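Local coordinates for protein phosphoribosylglycinamide synthetase (Anaerococcus prevotii, PDB 4DIM) that probably binds ATP and a divalent metal ion and acts as an ATP-grasp ligase related to phosphoribosylglycinamide synthetase, at residues K8-Q19 / L70-C79; G21-I31 / Y298-I306. All coordinates share one frame; numbering follows the deposited sequence.

Interaction 1 (K8-Q19 / L70-C79)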
ATOM      1  N   LYS A   8      20.763  11.137  14.774  1.00115.74           N
ATOM      2  CA  LYS A   8      20.594  11.268  13.317  1.00112.52           C
ATOM      3  C   LYS A   8      19.190  11.783  13.039  1.00109.57           C
ATOM      4  O   LYS A   8      18.265  11.326  13.703  1.00107.24           O
ATOM      5  CB  LYS A   8      20.794   9.903  12.634  1.00113.93           C
ATOM      6  CG  LYS A   8      22.244   9.449  12.487  1.00122.79           C
ATOM      7  CD  LYS A   8      22.673   9.320  11.034  1.00125.19           C
ATOM      8  CE  LYS A   8      23.893   8.446  10.868  1.00132.53           C
ATOM      9  NZ  LYS A   8      24.249   8.247   9.426  1.00142.47           N
ATOM     10  N   ARG A   9      19.013  12.696  12.067  1.00103.15           N
ATOM     11  CA  ARG A   9      17.714  13.347  11.806  1.00 98.84           C
ATOM     12  C   ARG A   9      16.967  12.750  10.617  1.00 96.29           C
ATOM     13  O   ARG A   9      17.459  12.793   9.495  1.00 94.89           O
ATOM     14  CB  ARG A   9      17.911  14.868  11.581  1.00100.62           C
ATOM     15  CG  ARG A   9      18.530  15.598  12.793  1.00103.15           C
ATOM     16  CD  ARG A   9      19.075  16.983  12.480  1.00111.11           C
ATOM     17  NE  ARG A   9      18.037  17.921  12.025  1.00114.16           N
ATOM     18  CZ  ARG A   9      17.247  18.650  12.819  1.00123.22           C
ATOM     19  NH1 ARG A   9      16.328  19.451  12.293  1.00 99.85           N
ATOM     20  NH2 ARG A   9      17.369  18.580  14.144  1.00111.05           N
ATOM     21  N   LEU A  10      15.744  12.254  10.852  1.00 90.09           N
ATOM     22  CA  LEU A  10      14.930  11.656   9.797  1.00 87.10           C
ATOM     23  C   LEU A  10      13.662  12.403   9.702  1.00 87.48           C
ATOM     24  O   LEU A  10      12.938  12.430  10.687  1.00 87.68           O
ATOM     25  CB  LEU A  10      14.631  10.153  10.082  1.00 85.21           C
ATOM     26  CG  LEU A  10      13.720   9.421   9.074  1.00 86.10           C
ATOM     27  CD1 LEU A  10      14.422   9.163   7.800  1.00 85.57           C
ATOM     28  CD2 LEU A  10      13.166   8.144   9.663  1.00 88.36           C
ATOM     29  N   LEU A  11      13.325  12.898   8.511  1.00 81.77           N
ATOM     30  CA  LEU A  11      12.053  13.567   8.266  1.00 80.32           C
ATOM     31  C   LEU A  11      11.096  12.515   7.784  1.00 84.05           C
ATOM     32  O   LEU A  11      11.381  11.841   6.789  1.00 84.12           O
ATOM     33  CB  LEU A  11      12.196  14.707   7.232  1.00 81.67           C
ATOM     34  CG  LEU A  11      10.892  15.215   6.578  1.00 85.18           C
ATOM     35  CD1 LEU A  11      10.131  16.206   7.506  1.00 86.18           C
ATOM     36  CD2 LEU A  11      11.174  15.827   5.217  1.00 87.45           C
ATOM     37  N   ILE A  12       9.985  12.324   8.489  1.00 80.74           N
ATOM     38  CA  ILE A  12       8.991  11.359   8.060  1.00 78.03           C
ATOM     39  C   ILE A  12       7.883  12.144   7.418  1.00 85.56           C
ATOM     40  O   ILE A  12       7.275  12.973   8.087  1.00 87.34           O
ATOM     41  CB  ILE A  12       8.500  10.447   9.182  1.00 78.89           C
ATOM     42  CG1 ILE A  12       9.654   9.556   9.701  1.00 77.97           C
ATOM     43  CG2 ILE A  12       7.326   9.603   8.658  1.00 75.17           C
ATOM     44  CD1 ILE A  12       9.452   8.994  11.149  1.00 78.83           C
ATOM     45  N   LEU A  13       7.606  11.894   6.135  1.00 83.90           N
ATOM     46  CA  LEU A  13       6.557  12.622   5.415  1.00 84.70           C
ATOM     47  C   LEU A  13       5.225  11.988   5.718  1.00 85.51           C
ATOM     48  O   LEU A  13       4.984  10.857   5.299  1.00 85.27           O
ATOM     49  CB  LEU A  13       6.802  12.617   3.904  1.00 85.60           C
ATOM     50  CG  LEU A  13       7.935  13.492   3.399  1.00 92.94           C
ATOM     51  CD1 LEU A  13       9.290  12.806   3.599  1.00 95.32           C
ATOM     52  CD2 LEU A  13       7.773  13.784   1.946  1.00 94.96           C
ATOM     53  N   GLY A  14       4.413  12.692   6.488  1.00 81.98           N
ATOM     54  CA  GLY A  14       3.094  12.261   6.906  1.00 81.65           C
ATOM     55  C   GLY A  14       3.117  11.886   8.361  1.00 89.76           C
ATOM     56  O   GLY A  14       4.141  11.399   8.837  1.00 90.32           O
ATOM     57  N   ALA A  15       1.998  12.126   9.095  1.00 88.75           N
ATOM     58  CA  ALA A  15       1.899  11.739  10.507  1.00 87.23           C
ATOM     59  C   ALA A  15       0.486  11.345  10.890  1.00 88.78           C
ATOM     60  O   ALA A  15       0.033  11.720  11.958  1.00 90.82           O
ATOM     61  CB  ALA A  15       2.412  12.843  11.404  1.00 89.16           C
ATOM     62  N   GLY A  16      -0.139  10.484  10.085  1.00 84.64           N
ATOM     63  CA  GLY A  16      -1.451   9.903  10.375  1.00 85.78           C
ATOM     64  C   GLY A  16      -1.422   8.694  11.313  1.00 93.66           C
ATOM     65  O   GLY A  16      -0.368   8.113  11.561  1.00 88.30           O
ATOM     66  N   ARG A  17      -2.594   8.279  11.853  1.00100.74           N
ATOM     67  CA  ARG A  17      -2.672   7.082  12.750  1.00103.54           C
ATOM     68  C   ARG A  17      -1.975   5.856  12.120  1.00106.15           C
ATOM     69  O   ARG A  17      -1.226   5.155  12.799  1.00106.65           O
ATOM     70  CB  ARG A  17      -4.132   6.737  13.168  1.00105.95           C
ATOM     71  CG  ARG A  17      -4.922   5.842  12.201  1.00118.10           C
ATOM     72  CD  ARG A  17      -6.435   5.910  12.423  1.00126.46           C
ATOM     73  NE  ARG A  17      -7.162   5.250  11.328  1.00141.81           N
ATOM     74  CZ  ARG A  17      -8.488   5.250  11.167  1.00162.02           C
ATOM     75  NH1 ARG A  17      -9.276   5.878  12.040  1.00148.27           N
ATOM     76  NH2 ARG A  17      -9.036   4.619  10.132  1.00148.79           N
ATOM     77  N   GLY A  18      -2.098   5.708  10.813  1.00101.29           N
ATOM     78  CA  GLY A  18      -1.446   4.614  10.102  1.00 99.15           C
ATOM     79  C   GLY A  18       0.042   4.762   9.881  1.00 99.85           C
ATOM     80  O   GLY A  18       0.604   3.986   9.113  1.00 98.63           O
ATOM     81  N   GLN A  19       0.717   5.739  10.525  1.00 95.75           N
ATOM     82  CA  GLN A  19       2.151   5.925  10.303  1.00 92.95           C
ATOM     83  C   GLN A  19       2.978   5.975  11.578  1.00 93.27           C
ATOM     84  O   GLN A  19       4.182   6.192  11.463  1.00 93.04           O
ATOM     85  CB  GLN A  19       2.346   7.184   9.511  1.00 94.58           C
ATOM     86  CG  GLN A  19       1.681   7.047   8.146  1.00114.86           C
ATOM     87  CD  GLN A  19       1.951   8.240   7.318  1.00123.88           C
ATOM     88  OE1 GLN A  19       1.084   9.147   7.267  1.00112.45           O
ATOM     89  NE2 GLN A  19       3.199   8.282   6.747  1.00103.01           N
ATOM     90  N   LEU A  70      16.475  21.935   7.098  1.00107.61           N
ATOM     91  CA  LEU A  70      16.097  20.964   8.133  1.00104.56           C
ATOM     92  C   LEU A  70      17.241  20.010   8.564  1.00110.95           C
ATOM     93  O   LEU A  70      17.035  19.222   9.493  1.00109.42           O
ATOM     94  CB  LEU A  70      14.855  20.150   7.718  1.00100.27           C
ATOM     95  CG  LEU A  70      13.522  20.948   7.657  1.00101.70           C
ATOM     96  CD1 LEU A  70      12.395  20.060   7.245  1.00 95.84           C
ATOM     97  CD2 LEU A  70      13.195  21.663   8.989  1.00102.24           C
ATOM     98  N   ASN A  71      18.452  20.115   7.985  1.00111.06           N
ATOM     99  CA  ASN A  71      19.614  19.356   8.470  1.00112.02           C
ATOM    100  C   ASN A  71      19.347  17.848   8.503  1.00112.06           C
ATOM    101  O   ASN A  71      19.765  17.150   9.433  1.00112.12           O
ATOM    102  CB  ASN A  71      19.988  19.858   9.882  1.00113.21           C
ATOM    103  CG  ASN A  71      21.338  20.464   9.974  1.00128.52           C
ATOM    104  OD1 ASN A  71      21.516  21.616   9.610  1.00117.96           O
ATOM    105  ND2 ASN A  71      22.308  19.727  10.501  1.00127.38           N
ATOM    106  N   LEU A  72      18.717  17.337   7.457  1.00104.36           N
ATOM    107  CA  LEU A  72      18.368  15.925   7.433  1.00100.86           C
ATOM    108  C   LEU A  72      19.514  14.985   7.076  1.00106.34           C
ATOM    109  O   LEU A  72      20.439  15.333   6.347  1.00108.31           O
ATOM    110  CB  LEU A  72      17.231  15.677   6.434  1.00 97.77           C
ATOM    111  CG  LEU A  72      16.014  16.576   6.565  1.00100.43           C
ATOM    112  CD1 LEU A  72      15.032  16.218   5.532  1.00 97.58           C
ATOM    113  CD2 LEU A  72      15.425  16.514   7.959  1.00 99.05           C
ATOM    114  N   ASP A  73      19.412  13.764   7.600  1.00103.68           N
ATOM    115  CA  ASP A  73      20.277  12.631   7.279  1.00105.15           C
ATOM    116  C   ASP A  73      19.522  11.701   6.329  1.00105.27           C
ATOM    117  O   ASP A  73      20.155  11.078   5.477  1.00106.90           O
ATOM    118  CB  ASP A  73      20.744  11.902   8.540  1.00107.99           C
ATOM    119  CG  ASP A  73      21.759  12.736   9.285  1.00122.18           C
ATOM    120  OD1 ASP A  73      22.859  12.965   8.729  1.00123.79           O
ATOM    121  OD2 ASP A  73      21.421  13.239  10.384  1.00132.20           O
ATOM    122  N   GLY A  74      18.189  11.656   6.451  1.00 97.31           N
ATOM    123  CA  GLY A  74      17.329  10.890   5.565  1.00 93.87           C
ATOM    124  C   GLY A  74      15.885  11.354   5.576  1.00 96.58           C
ATOM    125  O   GLY A  74      15.497  12.256   6.317  1.00 94.36           O
ATOM    126  N   ALA A  75      15.068  10.710   4.750  1.00 95.18           N
ATOM    127  CA  ALA A  75      13.629  10.954   4.725  1.00 92.95           C
ATOM    128  C   ALA A  75      12.899   9.670   4.387  1.00 91.39           C
ATOM    129  O   ALA A  75      13.430   8.769   3.727  1.00 85.02           O
ATOM    130  CB  ALA A  75      13.247  12.065   3.762  1.00 94.56           C
ATOM    131  N   ALA A  76      11.698   9.561   4.932  1.00 90.03           N
ATOM    132  CA  ALA A  76      10.915   8.367   4.727  1.00 88.87           C
ATOM    133  C   ALA A  76       9.446   8.683   4.711  1.00 93.70           C
ATOM    134  O   ALA A  76       9.012   9.717   5.192  1.00 94.21           O
ATOM    135  CB  ALA A  76      11.233   7.364   5.821  1.00 89.04           C
ATOM    136  N   THR A  77       8.700   7.824   4.074  1.00 91.55           N
ATOM    137  CA  THR A  77       7.244   7.891   4.010  1.00 91.19           C
ATOM    138  C   THR A  77       6.833   6.487   4.117  1.00 96.16           C
ATOM    139  O   THR A  77       7.659   5.594   3.945  1.00 95.05           O
ATOM    140  CB  THR A  77       6.714   8.613   2.756  1.00 96.70           C
ATOM    141  OG1 THR A  77       5.319   8.926   2.943  1.00 98.74           O
ATOM    142  CG2 THR A  77       6.885   7.808   1.497  1.00 92.56           C
ATOM    143  N   CYS A  78       5.592   6.268   4.469  1.00 95.32           N
ATOM    144  CA  CYS A  78       5.119   4.922   4.630  1.00 95.00           C
ATOM    145  C   CYS A  78       3.610   4.936   4.634  1.00 96.71           C
ATOM    146  O   CYS A  78       3.006   5.974   4.893  1.00 96.11           O
ATOM    147  CB  CYS A  78       5.724   4.307   5.906  1.00 97.17           C
ATOM    148  SG  CYS A  78       4.628   4.243   7.359  1.00102.83           S
ATOM    149  N   CYS A  79       3.022   3.833   4.160  1.00 93.34           N
ATOM    150  CA  CYS A  79       1.607   3.505   4.185  1.00 93.40           C
ATOM    151  C   CYS A  79       0.702   4.381   3.315  1.00 96.57           C
ATOM    152  O   CYS A  79      -0.487   4.086   3.262  1.00 97.33           O
ATOM    153  CB  CYS A  79       1.128   3.473   5.635  1.00 95.64           C
ATOM    154  SG  CYS A  79       1.975   2.200   6.647  1.00100.63           S
TER
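Leu11 and Leu72 fit together where strand 9-13 meets the loop leading into strand 74-76. Both methyls of Leu72 close on CB of Leu11, with Leu72 CD1 3.6 Å from Leu11 CB. On the same face the CB of Ala75 is a small bump beside Leu13, whose CD1 lies 4.0 Å from it. The other face has a hollow over Gly74: with no side chain there, Leu10 CD1 drops onto the backbone, 3.4 Å from Gly74 C, and also reaches the Ala76 methyl. Leu10 CG stands anti to its own backbone N (chi1 177°), which lays the isobutyl group beside the carbonyl carbon, over the neighbouring strand. Backbone hydrogen bonds of a parallel pairing, such as Ala76 N to Leu11 O, tie the strands, and beyond the last bridge the Thr77 hydroxyl donates to Leu13 O.

At the opposite end, Asp73 OD2 accepts from the backbone N of Arg9 through its anti lone pair, N to OD2 3.0 Å, almost straight at 174°. The Arg9 chain bends at chi3 so that NE and NH1 grip Leu70 O side-on, NH1 at 2.9 Å from it, with the oxygen in the guanidinium plane. With an alanine here both donors to Leu70 O are gone, the 70-71 turn would probably move more freely, and Glu51, salt-bridged to NH1, would probably be left without this mate.

Strand 32-37 flanks strand 9-13 on its other edge, helix 84-94 covers Leu13, Ala75 and Thr77, and helix 20-29 packs against Ile12 and Ala76.

Interaction 2 (G21-I31 / Y298-I306); sequences GLYKAAKELGI and YKMIASMAI
Leu22, Leu29 and Ile31 converge on the methyl of Ala302, the apolar centre where helix 20-29 crosses helix 297-305. Leu22 CD1 and Leu29 CD1 each come within 4.0 Å of Ala302 CB, while Ile31 CD1 approaches it less closely. Having its CG anti to the backbone N (chi1 -173°), Leu22 carries CD1 across Ile301 at about a right angle, 3.8 Å from CG2. Ile31 and Ile306 extend the core by meeting tip to tip through their CD1 methyls.

Toward the start of both segments an alanine and a glycine face Tyr298. Ala25 CB sits 3.5 Å from Tyr298 CB, and the Tyr298 ring lies flat beneath Gly21, whose CA stands 3.8 Å from the ring centroid in a CH-pi contact. A CB on Gly21 would run into the ring, so the absent side chain is what permits this approach. The ring's hydroxyl is hydrogen-bonded to Glu287.

The polar edge is formed by Lys299. Its extended chain runs past Ala25 and Leu29 and crosses Glu28, where CE is 3.9 Å from Glu28 CB; NZ remains beyond salt-bridge distance of that carboxylate and pairs with Glu296 instead.

The segment axes cross at -68° and are 8.7 Å apart at closest approach, a spacing that small residues such as Gly21, Ala25 and Ala302 allow. Gly21 belongs to a sequence consistent with the Rossmann-type GxGxxG pattern, in which a glycine-rich turn joins a strand to a helix.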
ATOM      1  N   GLY A  21       4.203   3.544  13.369  1.00 82.47           N
ATOM      2  CA  GLY A  21       5.167   2.456  13.490  1.00 81.58           C
ATOM      3  C   GLY A  21       6.576   2.873  13.134  1.00 82.79           C
ATOM      4  O   GLY A  21       7.560   2.445  13.753  1.00 82.83           O
ATOM      5  N   LEU A  22       6.667   3.708  12.123  1.00 76.86           N
ATOM      6  CA  LEU A  22       7.942   4.218  11.698  1.00 77.45           C
ATOM      7  C   LEU A  22       8.475   5.269  12.678  1.00 83.77           C
ATOM      8  O   LEU A  22       9.688   5.342  12.883  1.00 86.11           O
ATOM      9  CB  LEU A  22       7.773   4.762  10.312  1.00 76.74           C
ATOM     10  CG  LEU A  22       8.972   5.211   9.595  1.00 83.41           C
ATOM     11  CD1 LEU A  22       9.960   4.064   9.394  1.00 87.06           C
ATOM     12  CD2 LEU A  22       8.571   5.760   8.297  1.00 84.84           C
ATOM     13  N   TYR A  23       7.586   6.042  13.320  1.00 80.19           N
ATOM     14  CA  TYR A  23       7.968   7.001  14.358  1.00 80.30           C
ATOM     15  C   TYR A  23       8.464   6.252  15.588  1.00 85.28           C
ATOM     16  O   TYR A  23       9.429   6.659  16.231  1.00 88.53           O
ATOM     17  CB  TYR A  23       6.790   7.924  14.728  1.00 81.60           C
ATOM     18  CG  TYR A  23       6.520   9.013  13.718  1.00 82.99           C
ATOM     19  CD1 TYR A  23       7.184  10.241  13.785  1.00 86.36           C
ATOM     20  CD2 TYR A  23       5.588   8.836  12.711  1.00 83.00           C
ATOM     21  CE1 TYR A  23       6.954  11.245  12.845  1.00 82.77           C
ATOM     22  CE2 TYR A  23       5.338   9.841  11.769  1.00 84.09           C
ATOM     23  CZ  TYR A  23       6.000  11.057  11.864  1.00 87.21           C
ATOM     24  OH  TYR A  23       5.815  12.040  10.927  1.00 86.72           O
ATOM     25  N   LYS A  24       7.815   5.150  15.907  1.00 82.79           N
ATOM     26  CA  LYS A  24       8.173   4.324  17.060  1.00 84.09           C
ATOM     27  C   LYS A  24       9.550   3.661  16.838  1.00 88.40           C
ATOM     28  O   LYS A  24      10.403   3.686  17.721  1.00 89.73           O
ATOM     29  CB  LYS A  24       7.078   3.260  17.293  1.00 85.89           C
ATOM     30  CG  LYS A  24       7.157   2.611  18.673  1.00113.84           C
ATOM     31  CD  LYS A  24       6.486   1.238  18.746  1.00126.32           C
ATOM     32  CE  LYS A  24       7.467   0.086  18.629  1.00135.41           C
ATOM     33  NZ  LYS A  24       6.799  -1.248  18.701  1.00144.53           N
ATOM     34  N   ALA A  25       9.765   3.108  15.646  1.00 84.32           N
ATOM     35  CA  ALA A  25      11.009   2.422  15.283  1.00 85.30           C
ATOM     36  C   ALA A  25      12.177   3.377  15.281  1.00 88.27           C
ATOM     37  O   ALA A  25      13.213   3.087  15.875  1.00 88.55           O
ATOM     38  CB  ALA A  25      10.870   1.769  13.925  1.00 84.28           C
ATOM     39  N   ALA A  26      11.995   4.524  14.641  1.00 84.99           N
ATOM     40  CA  ALA A  26      12.991   5.611  14.653  1.00 86.90           C
ATOM     41  C   ALA A  26      13.368   6.012  16.097  1.00 92.64           C
ATOM     42  O   ALA A  26      14.543   6.163  16.398  1.00 94.47           O
ATOM     43  CB  ALA A  26      12.444   6.808  13.911  1.00 86.58           C
ATOM     44  N   LYS A  27      12.385   6.122  17.001  1.00 89.67           N
ATOM     45  CA  LYS A  27      12.674   6.432  18.410  1.00 91.87           C
ATOM     46  C   LYS A  27      13.485   5.280  19.042  1.00 97.94           C
ATOM     47  O   LYS A  27      14.543   5.543  19.592  1.00100.75           O
ATOM     48  CB  LYS A  27      11.374   6.674  19.208  1.00 94.14           C
ATOM     49  CG  LYS A  27      11.603   7.417  20.519  1.00115.54           C
ATOM     50  CD  LYS A  27      10.313   7.770  21.266  1.00123.93           C
ATOM     51  CE  LYS A  27      10.557   8.777  22.380  1.00129.91           C
ATOM     52  NZ  LYS A  27       9.607   8.613  23.529  1.00131.56           N
ATOM     53  N   GLU A  28      13.042   4.005  18.882  1.00 93.01           N
ATOM     54  CA  GLU A  28      13.750   2.834  19.427  1.00 94.54           C
ATOM     55  C   GLU A  28      15.227   2.788  18.959  1.00 98.23           C
ATOM     56  O   GLU A  28      16.102   2.362  19.714  1.00 98.86           O
ATOM     57  CB  GLU A  28      13.043   1.519  19.041  1.00 94.52           C
ATOM     58  CG  GLU A  28      11.777   1.213  19.829  1.00106.85           C
ATOM     59  CD  GLU A  28      11.148  -0.129  19.488  1.00130.09           C
ATOM     60  OE1 GLU A  28      11.337  -1.097  20.261  1.00136.16           O
ATOM     61  OE2 GLU A  28      10.511  -0.232  18.414  1.00122.90           O
ATOM     62  N   LEU A  29      15.485   3.216  17.713  1.00 92.70           N
ATOM     63  CA  LEU A  29      16.837   3.290  17.150  1.00 92.29           C
ATOM     64  C   LEU A  29      17.676   4.479  17.670  1.00 95.53           C
ATOM     65  O   LEU A  29      18.866   4.510  17.421  1.00 96.48           O
ATOM     66  CB  LEU A  29      16.759   3.417  15.622  1.00 89.45           C
ATOM     67  CG  LEU A  29      16.299   2.205  14.849  1.00 90.81           C
ATOM     68  CD1 LEU A  29      16.125   2.550  13.405  1.00 89.58           C
ATOM     69  CD2 LEU A  29      17.271   1.076  14.957  1.00 90.70           C
ATOM     70  N   GLY A  30      17.050   5.456  18.309  1.00 92.32           N
ATOM     71  CA  GLY A  30      17.705   6.669  18.788  1.00 94.49           C
ATOM     72  C   GLY A  30      17.787   7.781  17.752  1.00 98.11           C
ATOM     73  O   GLY A  30      18.678   8.617  17.843  1.00101.15           O
ATOM     74  N   ILE A  31      16.840   7.836  16.783  1.00 91.88           N
ATOM     75  CA  ILE A  31      16.811   8.828  15.689  1.00 90.85           C
ATOM     76  C   ILE A  31      15.964  10.019  16.122  1.00 96.41           C
ATOM     77  O   ILE A  31      14.935   9.834  16.762  1.00 96.49           O
ATOM     78  CB  ILE A  31      16.258   8.172  14.356  1.00 89.59           C
ATOM     79  CG1 ILE A  31      17.173   7.057  13.856  1.00 88.90           C
ATOM     80  CG2 ILE A  31      16.001   9.184  13.213  1.00 89.24           C
ATOM     81  CD1 ILE A  31      16.641   6.348  12.628  1.00 92.53           C
ATOM     82  N   TYR A 298      10.044  -1.843  10.118  1.00 75.11           N
ATOM     83  CA  TYR A 298      10.119  -0.383  10.227  1.00 74.19           C
ATOM     84  C   TYR A 298      11.520   0.065  10.494  1.00 80.20           C
ATOM     85  O   TYR A 298      11.839   1.193  10.149  1.00 84.65           O
ATOM     86  CB  TYR A 298       9.227   0.184  11.310  1.00 74.79           C
ATOM     87  CG  TYR A 298       7.734   0.079  11.045  1.00 76.44           C
ATOM     88  CD1 TYR A 298       7.120   0.852  10.059  1.00 75.76           C
ATOM     89  CD2 TYR A 298       6.922  -0.758  11.814  1.00 77.05           C
ATOM     90  CE1 TYR A 298       5.748   0.774   9.836  1.00 72.86           C
ATOM     91  CE2 TYR A 298       5.560  -0.861  11.578  1.00 75.51           C
ATOM     92  CZ  TYR A 298       4.962  -0.031  10.651  1.00 79.11           C
ATOM     93  OH  TYR A 298       3.591  -0.052  10.568  1.00 79.85           O
ATOM     94  N   LYS A 299      12.338  -0.761  11.154  1.00 76.74           N
ATOM     95  CA  LYS A 299      13.732  -0.438  11.457  1.00 79.06           C
ATOM     96  C   LYS A 299      14.563  -0.541  10.221  1.00 83.47           C
ATOM     97  O   LYS A 299      15.474   0.247  10.066  1.00 84.98           O
ATOM     98  CB  LYS A 299      14.304  -1.335  12.562  1.00 82.59           C
ATOM     99  CG  LYS A 299      13.806  -0.912  13.925  1.00 84.75           C
ATOM    100  CD  LYS A 299      14.498  -1.620  15.031  1.00 83.61           C
ATOM    101  CE  LYS A 299      13.955  -1.144  16.350  1.00 85.07           C
ATOM    102  NZ  LYS A 299      14.523  -1.891  17.493  1.00 98.23           N
HETATM  103  N   MSE A 300      14.226  -1.477   9.320  1.00 79.49           N
HETATM  104  CA  MSE A 300      14.902  -1.648   8.027  1.00 78.77           C
HETATM  105  C   MSE A 300      14.601  -0.450   7.156  1.00 84.75           C
HETATM  106  O   MSE A 300      15.503   0.086   6.506  1.00 88.08           O
HETATM  107  CB  MSE A 300      14.451  -2.943   7.310  1.00 78.10           C
HETATM  108  CG  MSE A 300      15.029  -4.203   7.913  1.00 81.92           C
HETATM  109 SE   MSE A 300      14.205  -5.815   7.337  0.75 83.31          SE
HETATM  110  CE  MSE A 300      14.723  -5.652   5.479  1.00 79.52           C
ATOM    111  N   ILE A 301      13.342   0.032   7.223  1.00 78.61           N
ATOM    112  CA  ILE A 301      12.925   1.219   6.463  1.00 76.39           C
ATOM    113  C   ILE A 301      13.654   2.474   6.976  1.00 79.07           C
ATOM    114  O   ILE A 301      14.219   3.217   6.179  1.00 79.03           O
ATOM    115  CB  ILE A 301      11.401   1.371   6.532  1.00 76.24           C
ATOM    116  CG1 ILE A 301      10.726   0.239   5.737  1.00 73.18           C
ATOM    117  CG2 ILE A 301      10.959   2.746   6.013  1.00 77.87           C
ATOM    118  CD1 ILE A 301       9.252   0.122   5.971  1.00 74.52           C
ATOM    119  N   ALA A 302      13.613   2.706   8.279  1.00 76.11           N
ATOM    120  CA  ALA A 302      14.207   3.896   8.913  1.00 79.45           C
ATOM    121  C   ALA A 302      15.710   3.925   8.789  1.00 87.01           C
ATOM    122  O   ALA A 302      16.270   4.980   8.519  1.00 91.52           O
ATOM    123  CB  ALA A 302      13.833   3.946  10.397  1.00 80.87           C
ATOM    124  N   SER A 303      16.379   2.796   9.038  1.00 81.93           N
ATOM    125  CA  SER A 303      17.844   2.723   8.934  1.00 83.30           C
ATOM    126  C   SER A 303      18.299   2.939   7.486  1.00 86.48           C
ATOM    127  O   SER A 303      19.281   3.618   7.270  1.00 88.63           O
ATOM    128  CB  SER A 303      18.369   1.384   9.448  1.00 84.67           C
ATOM    129  OG  SER A 303      18.023   0.296   8.603  1.00 87.54           O
HETATM  130  N   MSE A 304      17.588   2.362   6.502  1.00 80.32           N
HETATM  131  CA  MSE A 304      17.942   2.544   5.104  1.00 80.98           C
HETATM  132  C   MSE A 304      17.898   4.006   4.747  1.00 90.98           C
HETATM  133  O   MSE A 304      18.867   4.531   4.169  1.00 95.62           O
HETATM  134  CB  MSE A 304      16.986   1.747   4.200  1.00 79.50           C
HETATM  135  CG  MSE A 304      17.446   1.673   2.717  1.00 85.93           C
HETATM  136 SE   MSE A 304      16.499   0.330   1.693  0.88 88.33          SE
HETATM  137  CE  MSE A 304      14.692   0.845   2.084  1.00 80.59           C
ATOM    138  N   ALA A 305      16.769   4.672   5.122  1.00 85.82           N
ATOM    139  CA  ALA A 305      16.525   6.103   4.891  1.00 85.41           C
ATOM    140  C   ALA A 305      17.701   6.940   5.282  1.00 91.48           C
ATOM    141  O   ALA A 305      18.111   7.779   4.483  1.00 93.75           O
ATOM    142  CB  ALA A 305      15.297   6.600   5.669  1.00 83.60           C
ATOM    143  N   ILE A 306      18.221   6.746   6.513  1.00 89.38           N
ATOM    144  CA  ILE A 306      19.322   7.590   7.055  1.00 95.10           C
ATOM    145  C   ILE A 306      20.749   7.157   6.567  1.00103.76           C
ATOM    146  O   ILE A 306      21.741   7.551   7.197  1.00107.99           O
ATOM    147  CB  ILE A 306      19.283   7.678   8.624  1.00 98.53           C
ATOM    148  CG1 ILE A 306      19.522   6.300   9.314  1.00 97.60           C
ATOM    149  CG2 ILE A 306      17.967   8.271   9.081  1.00 96.27           C
ATOM    150  CD1 ILE A 306      19.907   6.368  10.782  1.00 93.74           C
TER

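How the interactions relate
Both contacts are largely buried and meet around one strand-turn-helix unit: strand 9-13 lies in interaction 1 and helix 20-29, which follows it in the chain, in interaction 2. The first is built within a parallel sheet, so main-chain hydrogen bonds dominate and polar side chains finish its ends. No hydrogen bond crosses the second, a helix pair joined by methyl packing and a ring face, with charges confined to its rim. They touch directly: Tyr23 OH is probably hydrogen-bonded to Gly14 O at 2.8 Å, and Ile31 packs on Lys8 and Leu10. Helix 297-305, remote in sequence, packs on helix 20-29, and Ala305 and Ile306 at its end reach Leu10 on the sheet.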